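Local structure of aminopeptidase P; XAA-pro aminopeptidase (Streptococcus thermophilus, 3IL0) at residues R10-L23 / L117-M129. The protein is probably a metal-dependent aminopeptidase of the M24B peptidase family, represented here by its N-terminal creatinase/prolidase-type domain alone, without the peptidase domain. Numbering follows the deposited sequence.
Sequences RFDAKLVQSGLDAL and LSPQTNFMEELRM
Lys14 lies along one face of the Phe123 ring, the lysine chain running antiparallel to the phenylalanine side chain. Its CB already points toward residues 123-128, and CG, anti to the backbone N, lays the rest of the chain over the ring. Lys14 CB sits 3.7 Å from Phe123 CZ; Lys14 CG comes down on the ring face, 3.8 Å from the Phe123 centroid, as a CH-pi contact. CD passes above the ring centre and also nears Glu126 CG, CE lies beside the Glu126 carboxylate, and Lys14 NZ, after a bend at chi4, ends 3.3 Å from Glu126 OE1 in a salt bridge whose hydrogen bond is weak. The ammonium also makes an off-centre cation-pi contact with Phe123, 32° from the ring normal. On the opposite face, Leu23 CD2 closes the sandwich in a second CH-pi contact, 3.6 Å from the Phe123 centroid. The side chain of Phe123 is a knob in the hole between Phe11, Lys14, Leu15 and Ser18, with Leu15 N and Ser18 OG at the ring edge. Within the creatinase/prolidase N-terminal domain, this packing sets helix 7-18, which leads into central strand 22-25, against the segment following outermost strand 116-120; helix 10-18 and the short, weakly bonded helix 123-128 run roughly antiparallel, at 146°. Phe123 turns its edge to the face of Phe11 in a T-shaped pair, planes at 60°, with Phe123 CE1 over the middle of the Phe11 ring. Met124 SD approaches the same phenyl ring obliquely, 3.7 Å from Phe11 CE1, a Met-aromatic contact. Leu34 of helix 28-35 and Ile46 of strand 42-47 also touch Phe11. Beyond the Schellman motif at Gly19, Leu20 spreads its methyls over strand 116-120: Leu20 CD1 meets Gln120 CD at 3.6 Å, and CD2 touches Ser118, whose OG gives a weak hydrogen bond to Gln120 OE1.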
loop_
_atom_site.group_PDB
_atom_site.type_symbol
_atom_site.label_atom_id
_atom_site.label_comp_id
_atom_site.label_asym_id
_atom_site.label_seq_id
_atom_site.Cartn_x
_atom_site.Cartn_y
_atom_site.Cartn_z
ATOM N N ARG A 10 12.307 2.971 7.024
ATOM C CA ARG A 10 12.752 3.737 5.856
ATOM C C ARG A 10 11.515 4.255 5.096
ATOM O O ARG A 10 11.477 5.401 4.640
ATOM C CB ARG A 10 13.594 2.901 4.906
ATOM C CG ARG A 10 15.075 2.768 5.270
ATOM C CD ARG A 10 15.638 1.434 4.810
ATOM N NE ARG A 10 16.824 1.088 5.582
ATOM C CZ ARG A 10 18.064 1.586 5.371
ATOM N NH1 ARG A 10 18.295 2.482 4.400
ATOM N NH2 ARG A 10 19.091 1.190 6.145
ATOM N N PHE A 11 10.523 3.379 4.956
ATOM C CA PHE A 11 9.344 3.643 4.151
ATOM C C PHE A 11 8.702 4.940 4.673
ATOM O O PHE A 11 8.463 5.894 3.934
ATOM C CB PHE A 11 8.370 2.454 4.267
ATOM C CG PHE A 11 7.266 2.440 3.205
ATOM C CD1 PHE A 11 7.253 1.467 2.220
ATOM C CD2 PHE A 11 6.254 3.408 3.204
ATOM C CE1 PHE A 11 6.267 1.434 1.288
ATOM C CE2 PHE A 11 5.251 3.401 2.249
ATOM C CZ PHE A 11 5.240 2.411 1.303
ATOM N N ASP A 12 8.470 4.956 5.979
ATOM C CA ASP A 12 7.916 6.104 6.680
ATOM C C ASP A 12 8.708 7.386 6.396
ATOM O O ASP A 12 8.161 8.432 6.031
ATOM C CB ASP A 12 7.943 5.770 8.160
ATOM C CG ASP A 12 6.955 6.587 8.966
ATOM O OD1 ASP A 12 7.180 7.811 9.128
ATOM O OD2 ASP A 12 5.985 5.989 9.472
ATOM N N ALA A 13 10.022 7.306 6.544
ATOM C CA ALA A 13 10.857 8.470 6.287
ATOM C C ALA A 13 10.698 8.968 4.821
ATOM O O ALA A 13 10.731 10.184 4.509
ATOM C CB ALA A 13 12.297 8.103 6.586
ATOM N N LYS A 14 10.523 8.010 3.919
ATOM C CA LYS A 14 10.469 8.330 2.506
ATOM C C LYS A 14 9.129 9.019 2.230
ATOM O O LYS A 14 9.066 9.944 1.425
ATOM C CB LYS A 14 10.698 7.068 1.673
ATOM C CG LYS A 14 10.917 7.299 0.171
ATOM C CD LYS A 14 12.066 6.356 -0.390
ATOM C CE LYS A 14 12.702 7.001 -1.587
ATOM N NZ LYS A 14 11.747 6.900 -2.673
ATOM N N LEU A 15 8.096 8.634 2.985
ATOM C CA LEU A 15 6.769 9.260 2.865
ATOM C C LEU A 15 6.909 10.744 3.190
ATOM O O LEU A 15 6.427 11.619 2.444
ATOM C CB LEU A 15 5.714 8.575 3.792
ATOM C CG LEU A 15 4.958 7.326 3.363
ATOM C CD1 LEU A 15 3.803 6.840 4.363
ATOM C CD2 LEU A 15 4.354 7.634 1.947
ATOM N N VAL A 16 7.561 11.027 4.315
ATOM C CA VAL A 16 7.841 12.424 4.720
ATOM C C VAL A 16 8.640 13.149 3.606
ATOM O O VAL A 16 8.238 14.208 3.113
ATOM C CB VAL A 16 8.590 12.470 6.069
ATOM C CG1 VAL A 16 9.122 13.882 6.347
ATOM C CG2 VAL A 16 7.675 11.956 7.162
ATOM N N GLN A 17 9.743 12.553 3.178
ATOM C CA GLN A 17 10.588 13.179 2.165
ATOM C C GLN A 17 9.810 13.423 0.846
ATOM O O GLN A 17 9.989 14.428 0.168
ATOM C CB GLN A 17 11.858 12.327 1.965
ATOM C CG GLN A 17 12.423 12.319 0.557
ATOM C CD GLN A 17 12.883 13.703 -0.003
ATOM O OE1 GLN A 17 13.857 14.331 0.498
ATOM N NE2 GLN A 17 12.222 14.144 -1.102
ATOM N N SER A 18 8.909 12.520 0.511
ATOM C CA SER A 18 8.215 12.596 -0.740
ATOM C C SER A 18 6.919 13.463 -0.713
ATOM O O SER A 18 6.329 13.740 -1.744
ATOM C CB SER A 18 7.910 11.171 -1.169
ATOM O OG SER A 18 6.798 10.722 -0.379
ATOM N N GLY A 19 6.469 13.900 0.449
ATOM C CA GLY A 19 5.223 14.660 0.518
ATOM C C GLY A 19 3.934 13.859 0.355
ATOM O O GLY A 19 2.917 14.411 0.044
ATOM N N LEU A 20 3.984 12.558 0.619
ATOM C CA LEU A 20 2.836 11.673 0.465
ATOM C C LEU A 20 2.205 11.370 1.826
ATOM O O LEU A 20 2.912 11.114 2.787
ATOM C CB LEU A 20 3.314 10.350 -0.138
ATOM C CG LEU A 20 3.862 10.323 -1.592
ATOM C CD1 LEU A 20 4.397 8.889 -1.863
ATOM C CD2 LEU A 20 2.817 10.746 -2.617
ATOM N N ASP A 21 0.877 11.411 1.908
ATOM C CA ASP A 21 0.170 10.852 3.081
ATOM C C ASP A 21 0.078 9.332 3.054
ATOM O O ASP A 21 -0.150 8.679 4.108
ATOM C CB ASP A 21 -1.235 11.389 3.116
ATOM C CG ASP A 21 -1.254 12.883 3.282
ATOM O OD1 ASP A 21 -0.399 13.360 4.052
ATOM O OD2 ASP A 21 -2.018 13.580 2.594
ATOM N N ALA A 22 0.215 8.762 1.850
ATOM C CA ALA A 22 0.057 7.325 1.640
ATOM C C ALA A 22 0.711 6.851 0.318
ATOM O O ALA A 22 0.948 7.629 -0.584
ATOM C CB ALA A 22 -1.461 7.012 1.643
ATOM N N LEU A 23 0.987 5.564 0.248
ATOM C CA LEU A 23 1.424 4.909 -0.944
ATOM C C LEU A 23 0.660 3.618 -1.099
ATOM O O LEU A 23 0.578 2.788 -0.176
ATOM C CB LEU A 23 2.918 4.626 -0.921
ATOM C CG LEU A 23 3.527 4.183 -2.266
ATOM C CD1 LEU A 23 3.480 5.294 -3.361
ATOM C CD2 LEU A 23 4.910 3.673 -2.023
ATOM N N LEU A 117 -3.737 12.206 -6.606
ATOM C CA LEU A 117 -2.925 11.039 -6.943
ATOM C C LEU A 117 -1.555 11.512 -7.410
ATOM O O LEU A 117 -1.426 12.385 -8.282
ATOM C CB LEU A 117 -3.609 10.193 -8.027
ATOM C CG LEU A 117 -4.931 9.526 -7.601
ATOM C CD1 LEU A 117 -5.607 8.844 -8.798
ATOM C CD2 LEU A 117 -4.696 8.537 -6.551
ATOM N N SER A 118 -0.520 10.931 -6.838
ATOM C CA SER A 118 0.843 11.402 -7.069
ATOM C C SER A 118 1.719 10.255 -7.624
ATOM O O SER A 118 2.042 9.323 -6.916
ATOM C CB SER A 118 1.412 11.893 -5.741
ATOM O OG SER A 118 2.829 11.839 -5.769
ATOM N N PRO A 119 2.061 10.314 -8.903
ATOM C CA PRO A 119 2.830 9.210 -9.447
ATOM C C PRO A 119 4.245 9.183 -8.887
ATOM O O PRO A 119 4.877 10.222 -8.767
ATOM C CB PRO A 119 2.838 9.496 -10.937
ATOM C CG PRO A 119 2.600 10.957 -11.015
ATOM C CD PRO A 119 1.645 11.253 -9.929
ATOM N N GLN A 120 4.747 8.008 -8.593
ATOM C CA GLN A 120 6.083 7.840 -8.004
ATOM C C GLN A 120 7.009 7.058 -8.929
ATOM O O GLN A 120 6.596 6.100 -9.549
ATOM C CB GLN A 120 5.924 7.113 -6.641
ATOM C CG GLN A 120 5.097 7.891 -5.623
ATOM C CD GLN A 120 5.823 9.140 -5.213
ATOM O OE1 GLN A 120 5.350 10.270 -5.393
ATOM N NE2 GLN A 120 7.013 8.951 -4.726
ATOM N N THR A 121 8.264 7.483 -9.044
ATOM C CA THR A 121 9.275 6.727 -9.777
ATOM C C THR A 121 10.183 5.940 -8.854
ATOM O O THR A 121 10.907 6.526 -8.061
ATOM C CB THR A 121 10.179 7.650 -10.562
ATOM O OG1 THR A 121 9.347 8.454 -11.406
ATOM C CG2 THR A 121 11.147 6.859 -11.406
ATOM N N ASN A 122 10.175 4.617 -8.990
ATOM C CA ASN A 122 11.054 3.751 -8.225
ATOM C C ASN A 122 11.057 3.960 -6.708
ATOM O O ASN A 122 12.090 3.807 -6.082
ATOM C CB ASN A 122 12.478 3.943 -8.742
ATOM C CG ASN A 122 12.678 3.408 -10.129
ATOM O OD1 ASN A 122 11.859 2.643 -10.670
ATOM N ND2 ASN A 122 13.789 3.805 -10.729
ATOM N N PHE A 123 9.944 4.349 -6.104
ATOM C CA PHE A 123 9.932 4.607 -4.641
ATOM C C PHE A 123 10.400 3.359 -3.884
ATOM O O PHE A 123 11.248 3.421 -2.997
ATOM C CB PHE A 123 8.500 4.938 -4.226
ATOM C CG PHE A 123 8.290 5.192 -2.750
ATOM C CD1 PHE A 123 8.230 4.125 -1.837
ATOM C CD2 PHE A 123 8.052 6.495 -2.297
ATOM C CE1 PHE A 123 7.956 4.346 -0.487
ATOM C CE2 PHE A 123 7.772 6.747 -0.916
ATOM C CZ PHE A 123 7.731 5.668 -0.013
ATOM N N MET A 124 9.826 2.221 -4.267
ATOM C CA MET A 124 10.130 0.922 -3.647
ATOM C C MET A 124 11.519 0.406 -3.924
ATOM O O MET A 124 11.983 -0.488 -3.207
ATOM C CB MET A 124 9.114 -0.170 -4.077
ATOM C CG MET A 124 7.681 0.018 -3.443
ATOM S SD MET A 124 7.726 -0.247 -1.669
ATOM C CE MET A 124 8.795 -1.722 -1.602
ATOM N N GLU A 125 12.158 0.956 -4.958
ATOM C CA GLU A 125 13.456 0.478 -5.457
ATOM C C GLU A 125 14.581 0.611 -4.436
ATOM O O GLU A 125 15.354 -0.313 -4.239
ATOM C CB GLU A 125 13.815 1.199 -6.778
ATOM C CG GLU A 125 14.443 0.308 -7.837
ATOM C CD GLU A 125 15.925 0.621 -8.151
ATOM O OE1 GLU A 125 16.220 1.743 -8.664
ATOM O OE2 GLU A 125 16.774 -0.284 -7.937
ATOM N N GLU A 126 14.664 1.759 -3.783
ATOM C CA GLU A 126 15.658 1.976 -2.702
ATOM C C GLU A 126 15.353 1.091 -1.538
ATOM O O GLU A 126 16.230 0.411 -0.998
ATOM C CB GLU A 126 15.658 3.403 -2.170
ATOM C CG GLU A 126 14.400 4.185 -2.492
ATOM C CD GLU A 126 14.342 4.602 -3.991
ATOM O OE1 GLU A 126 14.362 5.832 -4.294
ATOM O OE2 GLU A 126 14.297 3.691 -4.862
ATOM N N LEU A 127 14.093 1.100 -1.139
ATOM C CA LEU A 127 13.705 0.264 -0.025
ATOM C C LEU A 127 14.132 -1.175 -0.325
ATOM O O LEU A 127 14.679 -1.833 0.545
ATOM C CB LEU A 127 12.198 0.351 0.236
ATOM C CG LEU A 127 11.649 1.648 0.808
ATOM C CD1 LEU A 127 10.148 1.423 0.961
ATOM C CD2 LEU A 127 12.311 1.995 2.148
ATOM N N ARG A 128 13.890 -1.657 -1.548
ATOM C CA ARG A 128 14.283 -3.021 -1.922
ATOM C C ARG A 128 15.805 -3.226 -1.946
ATOM O O ARG A 128 16.237 -4.356 -1.965
ATOM C CB ARG A 128 13.686 -3.466 -3.275
ATOM C CG ARG A 128 12.300 -4.127 -3.191
ATOM C CD ARG A 128 11.748 -4.395 -4.579
ATOM N NE ARG A 128 11.267 -3.153 -5.184
ATOM C CZ ARG A 128 11.772 -2.546 -6.261
ATOM N NH1 ARG A 128 12.798 -3.044 -6.934
ATOM N NH2 ARG A 128 11.231 -1.410 -6.688
ATOM N N MET A 129 16.604 -2.161 -1.929
ATOM C CA MET A 129 18.071 -2.309 -1.875
ATOM C C MET A 129 18.583 -2.428 -0.436
ATOM O O MET A 129 17.767 -2.530 0.518
ATOM C CB MET A 129 18.733 -1.150 -2.632
ATOM C CG MET A 129 18.447 -1.191 -4.169
ATOM S SD MET A 129 18.931 0.305 -5.078
ATOM C CE MET A 129 18.766 1.518 -3.711
#